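Local coordinates for RNA-binding protein (Sulfolobus solfataricus, PDB 2NRQ), which is of unknown function but belongs to an archaeal family that resembles RNA-binding proteins in structure and yet seems unlikely to bind RNA, at residues Ile10-His15 / Phe101-Leu106; Asn25-Phe30 / Ile54-Arg59; Ser29-Leu34 / Phe69-Glu74; Leu81-Thr86 / Leu112-Gly117. All coordinates share one frame; numbering follows the deposited sequence. Where two conformers were deposited one is given.

Contact 1 of 4, residues Ile10-His15 / Phe101-Leu106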
loop_
_atom_site.group_PDB
_atom_site.type_symbol
_atom_site.label_atom_id
_atom_site.label_comp_id
_atom_site.label_asym_id
_atom_site.label_seq_id
_atom_site.Cartn_x
_atom_site.Cartn_y
_atom_site.Cartn_z
ATOM N N ILE A 10 3.043 2.704 4.172
ATOM C CA ILE A 10 2.888 2.963 2.750
ATOM C C ILE A 10 4.237 3.528 2.315
ATOM O O ILE A 10 4.808 4.361 3.009
ATOM C CB ILE A 10 1.798 4.004 2.475
ATOM C CG1 ILE A 10 0.438 3.426 2.851
ATOM C CG2 ILE A 10 1.838 4.428 1.008
ATOM C CD1 ILE A 10 -0.707 4.342 2.541
ATOM N N SER A 11 4.760 3.062 1.186
ATOM C CA SER A 11 6.044 3.536 0.701
ATOM C C SER A 11 6.063 3.621 -0.806
ATOM O O SER A 11 5.734 2.658 -1.498
ATOM C CB SER A 11 7.166 2.602 1.172
ATOM O OG SER A 11 8.446 3.015 0.682
ATOM N N VAL A 12 6.457 4.778 -1.321
ATOM C CA VAL A 12 6.536 4.967 -2.762
ATOM C C VAL A 12 7.747 5.802 -3.123
ATOM O O VAL A 12 8.103 6.720 -2.396
ATOM C CB VAL A 12 5.305 5.705 -3.337
ATOM C CG1 VAL A 12 4.702 4.887 -4.462
ATOM C CG2 VAL A 12 4.297 6.002 -2.257
ATOM N N PHE A 13 8.376 5.468 -4.244
ATOM C CA PHE A 13 9.512 6.211 -4.747
ATOM C C PHE A 13 8.938 7.002 -5.908
ATOM O O PHE A 13 8.397 6.423 -6.832
ATOM C CB PHE A 13 10.595 5.276 -5.284
ATOM C CG PHE A 13 11.176 4.352 -4.258
ATOM C CD1 PHE A 13 11.796 4.856 -3.115
ATOM C CD2 PHE A 13 11.112 2.965 -4.432
ATOM C CE1 PHE A 13 12.341 3.996 -2.155
ATOM C CE2 PHE A 13 11.657 2.088 -3.473
ATOM C CZ PHE A 13 12.271 2.611 -2.333
ATOM N N ILE A 14 9.042 8.321 -5.870
ATOM C CA ILE A 14 8.527 9.126 -6.963
ATOM C C ILE A 14 9.673 9.730 -7.743
ATOM O O ILE A 14 10.612 10.263 -7.161
ATOM C CB ILE A 14 7.612 10.226 -6.453
ATOM C CG1 ILE A 14 6.450 9.584 -5.693
ATOM C CG2 ILE A 14 7.113 11.063 -7.631
ATOM C CD1 ILE A 14 5.605 10.548 -4.899
ATOM N N HIS A 15 9.578 9.640 -9.067
ATOM C CA HIS A 15 10.608 10.127 -9.980
ATOM C C HIS A 15 10.354 11.520 -10.541
ATOM O O HIS A 15 9.256 12.064 -10.420
ATOM C CB HIS A 15 10.750 9.141 -11.128
ATOM C CG HIS A 15 11.180 7.777 -10.698
ATOM N ND1 HIS A 15 12.503 7.430 -10.536
ATOM C CD2 HIS A 15 10.461 6.679 -10.371
ATOM C CE1 HIS A 15 12.582 6.178 -10.129
ATOM N NE2 HIS A 15 11.357 5.698 -10.019
ATOM N N PHE A 101 1.066 -2.216 -4.998
ATOM C CA PHE A 101 0.021 -1.763 -5.910
ATOM C C PHE A 101 0.537 -0.935 -7.075
ATOM O O PHE A 101 1.602 -0.318 -6.998
ATOM C CB PHE A 101 -1.033 -0.983 -5.132
ATOM C CG PHE A 101 -1.794 -1.829 -4.154
ATOM C CD1 PHE A 101 -2.773 -2.717 -4.599
ATOM C CD2 PHE A 101 -1.497 -1.783 -2.797
ATOM C CE1 PHE A 101 -3.444 -3.546 -3.706
ATOM C CE2 PHE A 101 -2.160 -2.612 -1.890
ATOM C CZ PHE A 101 -3.137 -3.496 -2.347
ATOM N N ASP A 102 -0.233 -0.925 -8.155
ATOM C CA ASP A 102 0.124 -0.200 -9.375
ATOM C C ASP A 102 -0.111 1.303 -9.253
ATOM O O ASP A 102 -1.240 1.738 -9.037
ATOM C CB ASP A 102 -0.705 -0.745 -10.541
ATOM C CG ASP A 102 -0.260 -0.207 -11.876
ATOM O OD1 ASP A 102 0.619 -0.841 -12.499
ATOM O OD2 ASP A 102 -0.780 0.852 -12.297
ATOM N N LYS A 103 0.944 2.097 -9.404
ATOM C CA LYS A 103 0.810 3.550 -9.322
ATOM C C LYS A 103 -0.147 4.100 -10.375
ATOM O O LYS A 103 -1.019 4.906 -10.071
ATOM C CB LYS A 103 2.174 4.228 -9.481
ATOM C CG LYS A 103 2.983 4.250 -8.210
ATOM C CD LYS A 103 4.198 5.169 -8.309
ATOM C CE LYS A 103 5.286 4.579 -9.176
ATOM N NZ LYS A 103 6.553 5.308 -8.958
ATOM N N GLN A 104 0.031 3.655 -11.616
ATOM C CA GLN A 104 -0.794 4.084 -12.745
ATOM C C GLN A 104 -2.281 3.898 -12.459
ATOM O O GLN A 104 -3.059 4.847 -12.536
ATOM C CB GLN A 104 -0.425 3.287 -14.002
ATOM C CG GLN A 104 1.062 3.320 -14.409
ATOM C CD GLN A 104 1.937 2.286 -13.686
ATOM O OE1 GLN A 104 2.997 1.897 -14.186
ATOM N NE2 GLN A 104 1.505 1.851 -12.508
ATOM N N TYR A 105 -2.662 2.671 -12.126
ATOM C CA TYR A 105 -4.045 2.343 -11.830
ATOM C C TYR A 105 -4.705 3.133 -10.707
ATOM O O TYR A 105 -5.900 3.437 -10.780
ATOM C CB TYR A 105 -4.164 0.857 -11.515
ATOM C CG TYR A 105 -4.280 -0.002 -12.744
ATOM C CD1 TYR A 105 -5.429 0.029 -13.528
ATOM C CD2 TYR A 105 -3.241 -0.838 -13.132
ATOM C CE1 TYR A 105 -5.542 -0.751 -14.658
ATOM C CE2 TYR A 105 -3.342 -1.620 -14.262
ATOM C CZ TYR A 105 -4.496 -1.575 -15.023
ATOM O OH TYR A 105 -4.602 -2.368 -16.144
ATOM N N LEU A 106 -3.947 3.463 -9.666
ATOM C CA LEU A 106 -4.527 4.194 -8.545
ATOM C C LEU A 106 -4.750 5.671 -8.855
ATOM O O LEU A 106 -5.802 6.222 -8.547
ATOM C CB LEU A 106 -3.650 4.066 -7.299
ATOM C CG LEU A 106 -4.419 4.372 -6.011
ATOM C CD1 LEU A 106 -5.127 3.106 -5.551
ATOM C CD2 LEU A 106 -3.484 4.867 -4.926
#
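K103 and V12 lie alongside each other with their side chains running in opposite directions, the lysine reaching from the first turn of helix 103-109 toward F13 of strand 7-14. CG1 of V12 rests against the aliphatic part of this arm, 3.9 Å from K103 CD and slightly farther from CG. A bend at chi3 (-73°) then turns CE and NZ past the valine, and K103 NZ ends 3.0 Å from F13 O, meeting it nearly along the C=O axis (168° at the oxygen). The same ammonium lies near the plane of the H15 ring, at its edge, with H15 CD2 4.4 Å from K103 NZ. Its charge is answered by salt bridges to E18 and D119. A leucine here would probably leave F13 O without this donor and both acidic groups without their shared cation. D102 caps the helix, its OD2 accepting from Y105 N. Strand 7-14 runs between strands 52-60 and 121-126; V12 also packs on I27 of helix 20-30, and K103 on I121 of strand 121-126.

Contact 2 of 4, residues Asn25-Phe30 / Ile54-Arg59; sequences NTIESF and IILEYR
Y58 gives up more surface than any other residue here, setting its ring atom CE2 against I27 and its hydroxyl against E28 on the inner side of helix 20-30. CG of Y58 is anti to its own carbonyl carbon (chi1 -70°), which sends the ring from the strand toward the helix, hydroxyl leading. Y58 OH donates to E28 OE2 over 2.6 Å, arriving from above the carboxylate plane, 37° out of it; the oxygen in turn lies at the edge of the tyrosine ring. The two side chains cross at about a right angle, with carboxylate and ring planes 63° apart. I27 supplies the apolar half: its CG2 lies 4.1 Å from Y58 CE2 at a slant to the ring, while I27 CD1 reaches L56 CD2 at 4.4 Å. A phenylalanine in place of Y58 would probably deprive E28 of its hydroxyl donor, leaving the carboxylate more reliant on its salt bridge to K40. Helix segment 25-30 runs nearly parallel to strand segment 54-59, 11.3 Å between axes. Strand 52-60 is flanked by strands 39-46 and 7-14, while helix 103-109 meets the helix through T26 and F30.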
loop_
_atom_site.group_PDB
_atom_site.type_symbol
_atom_site.label_atom_id
_atom_site.label_comp_id
_atom_site.label_asym_id
_atom_site.label_seq_id
_atom_site.Cartn_x
_atom_site.Cartn_y
_atom_site.Cartn_z
ATOM N N ASN A 25 -1.883 13.558 -3.466
ATOM C CA ASN A 25 -3.304 13.818 -3.300
ATOM C C ASN A 25 -4.088 12.545 -3.480
ATOM O O ASN A 25 -4.966 12.231 -2.666
ATOM C CB ASN A 25 -3.797 14.854 -4.295
ATOM C CG ASN A 25 -3.077 16.175 -4.161
ATOM O OD1 ASN A 25 -2.698 16.580 -3.056
ATOM N ND2 ASN A 25 -2.892 16.869 -5.287
ATOM N N THR A 26 -3.764 11.803 -4.538
ATOM C CA THR A 26 -4.458 10.552 -4.793
ATOM C C THR A 26 -4.363 9.658 -3.567
ATOM O O THR A 26 -5.383 9.189 -3.054
ATOM C CB THR A 26 -3.875 9.796 -6.010
ATOM O OG1 THR A 26 -4.084 10.563 -7.199
ATOM C CG2 THR A 26 -4.562 8.444 -6.179
ATOM N N ILE A 27 -3.146 9.428 -3.084
ATOM C CA ILE A 27 -2.972 8.562 -1.920
ATOM C C ILE A 27 -3.628 9.089 -0.643
ATOM O O ILE A 27 -4.330 8.354 0.051
ATOM C CB ILE A 27 -1.480 8.281 -1.656
ATOM C CG1 ILE A 27 -0.883 7.529 -2.852
ATOM C CG2 ILE A 27 -1.322 7.489 -0.376
ATOM C CD1 ILE A 27 0.534 7.057 -2.659
ATOM N N GLU A 28 -3.422 10.363 -0.336
ATOM C CA GLU A 28 -4.011 10.917 0.877
ATOM C C GLU A 28 -5.541 10.935 0.799
ATOM O O GLU A 28 -6.232 10.882 1.824
ATOM C CB GLU A 28 -3.444 12.312 1.147
ATOM C CG GLU A 28 -1.938 12.299 1.176
ATOM C CD GLU A 28 -1.318 13.542 1.769
ATOM O OE1 GLU A 28 -1.726 14.662 1.403
ATOM O OE2 GLU A 28 -0.404 13.389 2.601
ATOM N N SER A 29 -6.075 10.995 -0.410
ATOM C CA SER A 29 -7.520 10.979 -0.568
ATOM C C SER A 29 -8.043 9.544 -0.504
ATOM O O SER A 29 -8.921 9.207 0.295
ATOM C CB SER A 29 -7.908 11.586 -1.902
ATOM O OG SER A 29 -9.260 11.289 -2.163
ATOM N N PHE A 30 -7.486 8.694 -1.354
ATOM C CA PHE A 30 -7.888 7.304 -1.404
ATOM C C PHE A 30 -7.937 6.654 -0.020
ATOM O O PHE A 30 -8.770 5.797 0.237
ATOM C CB PHE A 30 -6.921 6.526 -2.293
ATOM C CG PHE A 30 -7.431 5.174 -2.694
ATOM C CD1 PHE A 30 -8.234 5.028 -3.827
ATOM C CD2 PHE A 30 -7.125 4.046 -1.932
ATOM C CE1 PHE A 30 -8.722 3.777 -4.199
ATOM C CE2 PHE A 30 -7.609 2.792 -2.295
ATOM C CZ PHE A 30 -8.410 2.658 -3.430
ATOM N N ILE A 54 12.247 10.629 -4.915
ATOM C CA ILE A 54 11.538 11.095 -3.723
ATOM C C ILE A 54 10.942 9.909 -3.006
ATOM O O ILE A 54 10.350 9.037 -3.634
ATOM C CB ILE A 54 10.397 12.058 -4.057
ATOM C CG1 ILE A 54 10.960 13.358 -4.606
ATOM C CG2 ILE A 54 9.597 12.377 -2.807
ATOM C CD1 ILE A 54 9.883 14.339 -4.928
ATOM N N ILE A 55 11.109 9.871 -1.692
ATOM C CA ILE A 55 10.578 8.776 -0.915
ATOM C C ILE A 55 9.457 9.290 -0.051
ATOM O O ILE A 55 9.670 10.090 0.852
ATOM C CB ILE A 55 11.667 8.134 -0.028
ATOM C CG1 ILE A 55 12.959 7.973 -0.835
ATOM C CG2 ILE A 55 11.189 6.775 0.469
ATOM C CD1 ILE A 55 13.993 7.106 -0.184
ATOM N N LEU A 56 8.254 8.826 -0.346
ATOM C CA LEU A 56 7.069 9.231 0.384
ATOM C C LEU A 56 6.619 8.070 1.252
ATOM O O LEU A 56 6.456 6.963 0.759
ATOM C CB LEU A 56 5.974 9.612 -0.614
ATOM C CG LEU A 56 4.545 9.749 -0.110
ATOM C CD1 LEU A 56 4.425 10.939 0.811
ATOM C CD2 LEU A 56 3.619 9.884 -1.316
ATOM N N GLU A 57 6.424 8.322 2.543
ATOM C CA GLU A 57 6.003 7.270 3.469
ATOM C C GLU A 57 4.879 7.692 4.400
ATOM O O GLU A 57 4.697 8.869 4.699
ATOM C CB GLU A 57 7.186 6.820 4.305
ATOM C CG GLU A 57 8.326 6.268 3.492
ATOM C CD GLU A 57 9.620 6.242 4.280
ATOM O OE1 GLU A 57 10.064 7.333 4.678
ATOM O OE2 GLU A 57 10.191 5.148 4.511
ATOM N N TYR A 58 4.114 6.712 4.850
ATOM C CA TYR A 58 3.019 6.943 5.781
ATOM C C TYR A 58 3.068 5.799 6.762
ATOM O O TYR A 58 3.098 4.628 6.366
ATOM C CB TYR A 58 1.678 6.929 5.070
ATOM C CG TYR A 58 1.454 8.105 4.162
ATOM C CD1 TYR A 58 0.903 9.293 4.650
ATOM C CD2 TYR A 58 1.811 8.043 2.808
ATOM C CE1 TYR A 58 0.714 10.387 3.809
ATOM C CE2 TYR A 58 1.623 9.125 1.974
ATOM C CZ TYR A 58 1.072 10.288 2.477
ATOM O OH TYR A 58 0.840 11.337 1.630
ATOM N N ARG A 59 3.097 6.131 8.043
ATOM C CA ARG A 59 3.143 5.103 9.057
ATOM C C ARG A 59 1.815 5.097 9.770
ATOM O O ARG A 59 1.232 6.141 10.019
ATOM C CB ARG A 59 4.264 5.366 10.058
ATOM C CG ARG A 59 4.775 4.100 10.696
ATOM C CD ARG A 59 4.778 4.172 12.202
#

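Contact 3 of 4, residues Ser29-Leu34 / Phe69-Glu74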
loop_
_atom_site.group_PDB
_atom_site.type_symbol
_atom_site.label_atom_id
_atom_site.label_comp_id
_atom_site.label_asym_id
_atom_site.label_seq_id
_atom_site.Cartn_x
_atom_site.Cartn_y
_atom_site.Cartn_z
ATOM N N SER A 29 -6.075 10.995 -0.410
ATOM C CA SER A 29 -7.520 10.979 -0.568
ATOM C C SER A 29 -8.043 9.544 -0.504
ATOM O O SER A 29 -8.921 9.207 0.295
ATOM C CB SER A 29 -7.908 11.586 -1.902
ATOM O OG SER A 29 -9.260 11.289 -2.163
ATOM N N PHE A 30 -7.486 8.694 -1.354
ATOM C CA PHE A 30 -7.888 7.304 -1.404
ATOM C C PHE A 30 -7.937 6.654 -0.020
ATOM O O PHE A 30 -8.770 5.797 0.237
ATOM C CB PHE A 30 -6.921 6.526 -2.293
ATOM C CG PHE A 30 -7.431 5.174 -2.694
ATOM C CD1 PHE A 30 -8.234 5.028 -3.827
ATOM C CD2 PHE A 30 -7.125 4.046 -1.932
ATOM C CE1 PHE A 30 -8.722 3.777 -4.199
ATOM C CE2 PHE A 30 -7.609 2.792 -2.295
ATOM C CZ PHE A 30 -8.410 2.658 -3.430
ATOM N N PHE A 31 -7.035 7.047 0.869
ATOM C CA PHE A 31 -7.001 6.465 2.207
ATOM C C PHE A 31 -7.562 7.408 3.245
ATOM O O PHE A 31 -7.363 7.224 4.450
ATOM C CB PHE A 31 -5.577 6.083 2.591
ATOM C CG PHE A 31 -5.043 4.925 1.814
ATOM C CD1 PHE A 31 -4.121 5.121 0.791
ATOM C CD2 PHE A 31 -5.472 3.631 2.098
ATOM C CE1 PHE A 31 -3.631 4.046 0.066
ATOM C CE2 PHE A 31 -4.994 2.557 1.381
ATOM C CZ PHE A 31 -4.068 2.761 0.361
ATOM N N SER A 32 -8.262 8.422 2.757
ATOM C CA SER A 32 -8.867 9.416 3.620
ATOM C C SER A 32 -10.111 8.832 4.275
ATOM O O SER A 32 -10.855 8.064 3.653
ATOM C CB SER A 32 -9.219 10.661 2.804
ATOM O OG SER A 32 -10.338 11.336 3.349
ATOM N N PRO A 33 -10.364 9.203 5.542
ATOM C CA PRO A 33 -9.522 10.124 6.306
ATOM C C PRO A 33 -8.572 9.453 7.290
ATOM O O PRO A 33 -7.912 10.133 8.079
ATOM C CB PRO A 33 -10.550 10.988 7.012
ATOM C CG PRO A 33 -11.568 9.966 7.413
ATOM C CD PRO A 33 -11.677 9.040 6.195
ATOM N N LEU A 34 -8.492 8.127 7.258
ATOM C CA LEU A 34 -7.604 7.435 8.184
ATOM C C LEU A 34 -6.172 7.938 8.075
ATOM O O LEU A 34 -5.534 8.237 9.090
ATOM C CB LEU A 34 -7.611 5.927 7.941
ATOM C CG LEU A 34 -6.710 5.169 8.930
ATOM C CD1 LEU A 34 -7.374 5.146 10.294
ATOM C CD2 LEU A 34 -6.445 3.748 8.449
ATOM N N PHE A 69 -5.545 -1.909 6.884
ATOM C CA PHE A 69 -5.674 -3.158 6.153
ATOM C C PHE A 69 -7.128 -3.273 5.737
ATOM O O PHE A 69 -7.445 -3.527 4.576
ATOM C CB PHE A 69 -5.308 -4.337 7.052
ATOM C CG PHE A 69 -5.349 -5.663 6.359
ATOM C CD1 PHE A 69 -5.213 -5.746 4.975
ATOM C CD2 PHE A 69 -5.459 -6.839 7.091
ATOM C CE1 PHE A 69 -5.181 -6.982 4.331
ATOM C CE2 PHE A 69 -5.425 -8.088 6.456
ATOM C CZ PHE A 69 -5.286 -8.156 5.074
ATOM N N LYS A 70 -8.001 -3.065 6.712
ATOM C CA LYS A 70 -9.436 -3.134 6.506
ATOM C C LYS A 70 -9.856 -2.271 5.323
ATOM O O LYS A 70 -10.532 -2.745 4.417
ATOM C CB LYS A 70 -10.151 -2.677 7.780
ATOM C CG LYS A 70 -11.512 -3.307 8.016
ATOM C CD LYS A 70 -11.564 -4.031 9.367
ATOM C CE LYS A 70 -10.592 -5.225 9.414
ATOM N NZ LYS A 70 -10.812 -6.151 10.580
ATOM N N ILE A 71 -9.446 -1.007 5.316
ATOM C CA ILE A 71 -9.828 -0.127 4.220
ATOM C C ILE A 71 -9.289 -0.604 2.873
ATOM O O ILE A 71 -9.923 -0.387 1.846
ATOM C CB ILE A 71 -9.419 1.354 4.504
ATOM C CG1 ILE A 71 -9.314 2.145 3.200
ATOM C CG2 ILE A 71 -8.151 1.405 5.289
ATOM C CD1 ILE A 71 -10.636 2.393 2.532
ATOM N N ILE A 72 -8.134 -1.263 2.868
ATOM C CA ILE A 72 -7.576 -1.790 1.618
ATOM C C ILE A 72 -8.479 -2.935 1.143
ATOM O O ILE A 72 -8.769 -3.080 -0.049
ATOM C CB ILE A 72 -6.154 -2.362 1.818
ATOM C CG1 ILE A 72 -5.162 -1.235 2.098
ATOM C CG2 ILE A 72 -5.728 -3.130 0.585
ATOM C CD1 ILE A 72 -3.770 -1.724 2.401
ATOM N N LEU A 73 -8.917 -3.745 2.102
ATOM C CA LEU A 73 -9.787 -4.878 1.829
ATOM C C LEU A 73 -11.147 -4.449 1.317
ATOM O O LEU A 73 -11.757 -5.147 0.522
ATOM C CB LEU A 73 -9.976 -5.715 3.095
ATOM C CG LEU A 73 -8.780 -6.557 3.535
ATOM C CD1 LEU A 73 -9.107 -7.254 4.843
ATOM C CD2 LEU A 73 -8.445 -7.572 2.448
ATOM N N GLU A 74 -11.618 -3.298 1.775
ATOM C CA GLU A 74 -12.927 -2.801 1.374
ATOM C C GLU A 74 -12.864 -2.014 0.084
ATOM O O GLU A 74 -13.890 -1.559 -0.414
ATOM C CB GLU A 74 -13.497 -1.919 2.481
ATOM C CG GLU A 74 -13.282 -2.521 3.860
ATOM C CD GLU A 74 -13.585 -1.557 4.983
ATOM O OE1 GLU A 74 -13.253 -0.355 4.847
ATOM O OE2 GLU A 74 -14.140 -2.007 6.010
#
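I71 is the bump of this interface: its branched side chain projects from helix 62-73 into the hollow between the F31 ring and the L34 side chain, just past the end of helix 20-30. Each branch touches one wall. CG1 of I71 comes to 4.3 Å from F31 CD2, obliquely to the ring, and I71 CG2 lies at the same distance from L34 CD2. One residue on, I72 presents CG1 to the edge of the same phenylalanine, 3.9 Å from F31 CE2, so that the CD2 and CE2 atoms of the ring meet two consecutive isoleucines. F31 CG is anti to its carbonyl carbon (chi1 -70°), an orientation that swings the ring across to the other helix. One ring face is occupied by its neighbour, F30 CD2 standing 3.9 Å above the centre. A cis peptide before P33 lies in the turn leading to L34. Beyond the two segments, L34 also packs on S64, Q67 and F68 of helix 62-73, and from that helix F69 and L73 continue the packing onto helix 134-145.

Contact 4 of 4, residues Leu81-Thr86 / Leu112-Gly117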
loop_
_atom_site.group_PDB
_atom_site.type_symbol
_atom_site.label_atom_id
_atom_site.label_comp_id
_atom_site.label_asym_id
_atom_site.label_seq_id
_atom_site.Cartn_x
_atom_site.Cartn_y
_atom_site.Cartn_z
ATOM N N LEU A 81 -7.958 -9.542 -4.868
ATOM C CA LEU A 81 -7.923 -10.079 -3.503
ATOM C C LEU A 81 -7.572 -11.574 -3.520
ATOM O O LEU A 81 -6.689 -12.043 -2.783
ATOM C CB LEU A 81 -9.276 -9.872 -2.821
ATOM C CG LEU A 81 -9.377 -10.381 -1.382
ATOM C CD1 LEU A 81 -8.229 -9.821 -0.535
ATOM C CD2 LEU A 81 -10.735 -9.996 -0.812
HETATM N N MSE A 82 -8.272 -12.315 -4.370
HETATM C CA MSE A 82 -8.023 -13.733 -4.521
HETATM C C MSE A 82 -6.573 -13.904 -4.978
HETATM O O MSE A 82 -5.833 -14.764 -4.468
HETATM C CB MSE A 82 -8.970 -14.305 -5.564
HETATM C CG MSE A 82 -8.663 -15.751 -5.913
HETATM SE SE MSE A 82 -8.826 -16.920 -4.348
HETATM C CE MSE A 82 -6.961 -17.211 -3.935
ATOM N N LEU A 83 -6.173 -13.064 -5.928
ATOM C CA LEU A 83 -4.821 -13.096 -6.450
ATOM C C LEU A 83 -3.838 -12.993 -5.289
ATOM O O LEU A 83 -2.738 -13.531 -5.357
ATOM C CB LEU A 83 -4.621 -11.941 -7.411
ATOM C CG LEU A 83 -3.390 -11.964 -8.319
ATOM C CD1 LEU A 83 -3.380 -13.253 -9.139
ATOM C CD2 LEU A 83 -3.413 -10.737 -9.247
ATOM N N ILE A 84 -4.231 -12.305 -4.218
ATOM C CA ILE A 84 -3.355 -12.196 -3.055
ATOM C C ILE A 84 -3.304 -13.554 -2.373
ATOM O O ILE A 84 -2.247 -14.169 -2.285
ATOM C CB ILE A 84 -3.857 -11.160 -2.021
ATOM C CG1 ILE A 84 -3.741 -9.744 -2.588
ATOM C CG2 ILE A 84 -3.041 -11.273 -0.742
ATOM C CD1 ILE A 84 -4.353 -8.680 -1.690
ATOM N N LEU A 85 -4.454 -14.008 -1.883
ATOM C CA LEU A 85 -4.546 -15.294 -1.201
ATOM C C LEU A 85 -3.829 -16.352 -2.004
ATOM O O LEU A 85 -3.023 -17.116 -1.471
ATOM C CB LEU A 85 -5.998 -15.709 -1.030
ATOM C CG LEU A 85 -6.158 -17.064 -0.342
ATOM C CD1 LEU A 85 -5.406 -17.066 0.994
ATOM C CD2 LEU A 85 -7.640 -17.344 -0.134
ATOM N N THR A 86 -4.136 -16.393 -3.294
ATOM C CA THR A 86 -3.512 -17.339 -4.208
ATOM C C THR A 86 -1.991 -17.309 -4.038
ATOM O O THR A 86 -1.286 -18.184 -4.533
ATOM C CB THR A 86 -3.897 -16.997 -5.670
ATOM O OG1 THR A 86 -5.041 -17.770 -6.053
ATOM C CG2 THR A 86 -2.748 -17.265 -6.626
ATOM N N LEU A 112 -7.008 -0.392 -6.984
ATOM C CA LEU A 112 -5.905 -1.164 -6.445
ATOM C C LEU A 112 -5.659 -2.409 -7.272
ATOM O O LEU A 112 -6.422 -3.360 -7.210
ATOM C CB LEU A 112 -6.207 -1.571 -5.007
ATOM C CG LEU A 112 -6.133 -0.479 -3.951
ATOM C CD1 LEU A 112 -6.696 -1.001 -2.626
ATOM C CD2 LEU A 112 -4.681 -0.038 -3.804
ATOM N N VAL A 113 -4.586 -2.402 -8.043
ATOM C CA VAL A 113 -4.242 -3.542 -8.878
ATOM C C VAL A 113 -2.823 -3.979 -8.556
ATOM O O VAL A 113 -1.874 -3.230 -8.772
ATOM C CB VAL A 113 -4.336 -3.174 -10.374
ATOM C CG1 VAL A 113 -3.746 -4.277 -11.220
ATOM C CG2 VAL A 113 -5.777 -2.928 -10.753
ATOM N N LEU A 114 -2.681 -5.185 -8.021
ATOM C CA LEU A 114 -1.361 -5.695 -7.684
ATOM C C LEU A 114 -0.410 -5.548 -8.868
ATOM O O LEU A 114 -0.817 -5.646 -10.026
ATOM C CB LEU A 114 -1.464 -7.159 -7.271
ATOM C CG LEU A 114 -1.397 -7.477 -5.772
ATOM C CD1 LEU A 114 -2.261 -6.528 -4.979
ATOM C CD2 LEU A 114 -1.842 -8.931 -5.551
ATOM N N LYS A 115 0.857 -5.292 -8.574
ATOM C CA LYS A 115 1.876 -5.134 -9.608
ATOM C C LYS A 115 3.149 -5.756 -9.063
ATOM O O LYS A 115 3.243 -6.045 -7.873
ATOM C CB LYS A 115 2.097 -3.647 -9.913
ATOM C CG LYS A 115 3.102 -3.345 -11.021
ATOM C CD LYS A 115 3.211 -1.835 -11.244
ATOM C CE LYS A 115 4.042 -1.471 -12.480
ATOM N NZ LYS A 115 5.485 -1.814 -12.341
ATOM N N GLU A 116 4.126 -5.974 -9.929
ATOM C CA GLU A 116 5.373 -6.562 -9.478
ATOM C C GLU A 116 6.518 -5.556 -9.430
ATOM O O GLU A 116 6.550 -4.590 -10.185
ATOM C CB GLU A 116 5.743 -7.755 -10.363
ATOM C CG GLU A 116 5.068 -9.063 -9.940
ATOM C CD GLU A 116 5.464 -9.510 -8.523
ATOM O OE1 GLU A 116 4.982 -10.582 -8.076
ATOM O OE2 GLU A 116 6.257 -8.794 -7.855
ATOM N N GLY A 117 7.453 -5.779 -8.520
ATOM C CA GLY A 117 8.573 -4.872 -8.420
ATOM C C GLY A 117 8.459 -3.876 -7.285
ATOM O O GLY A 117 7.552 -3.962 -6.449
#
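L114 and I84 join a loop to a helix in an alpha+beta fold, an antiparallel sheet with helices packed against it. The loop 112-117, between helix 103-109 and strand 121-126, has no regular structure and inserts a single leucine against helix 78-85. From the backbone, L114 CB stands 4.5 Å from L83 CD2, too far for close packing on the helix's exposed leucine. CG follows and is 4.5 Å from I84 CG1, still carrying little of the packing itself. There the chain forks. The CD1 branch turns toward the sheet, where it touches the ring of F101, and L114 CD1 also lies 4.3 Å from I84 CG1. The other branch makes the main contact: CD2 reaches between the two helix residues, 4.4 Å from L83 CG and nearer still to I84. The side chains of L114 and I84 cross at about a right angle, and I84 CG1, anti to its own carbonyl carbon (chi1 -69°), is the atom that meets the leucine. The contact is wholly apolar; the loop itself is held by backbone hydrogen bonds between V113 and D102 and between K115 and R100. On the helix's other side L81 and L85 pack on helix 134-145. The closest approach of all is L114 CD2 to I84 CG1, 3.6 Å.

In the fold
Contact 2 is the most buried of the four, while contacts 1, 3 and 4 are partly buried. Contacts 1 and 2 belong to one sheet, joined by backbone bonds between strands 7-14 and 52-60, and both pair apolar packing with a charged group. Contact 3 joins the end of helix 20-30 and the turn after it to helix 62-73, contact 4 a loop to helix 78-85, and both are purely hydrophobic. Helix 20-30 serves contacts 2 and 3, which share S29 and F30. The loop of contact 4 meets all the others: L112 packs on F101 of contact 1 and on F30, common to contacts 2 and 3. The centres of contacts 2 and 4 lie about 20 Å apart, on opposite sides of the chain's centre.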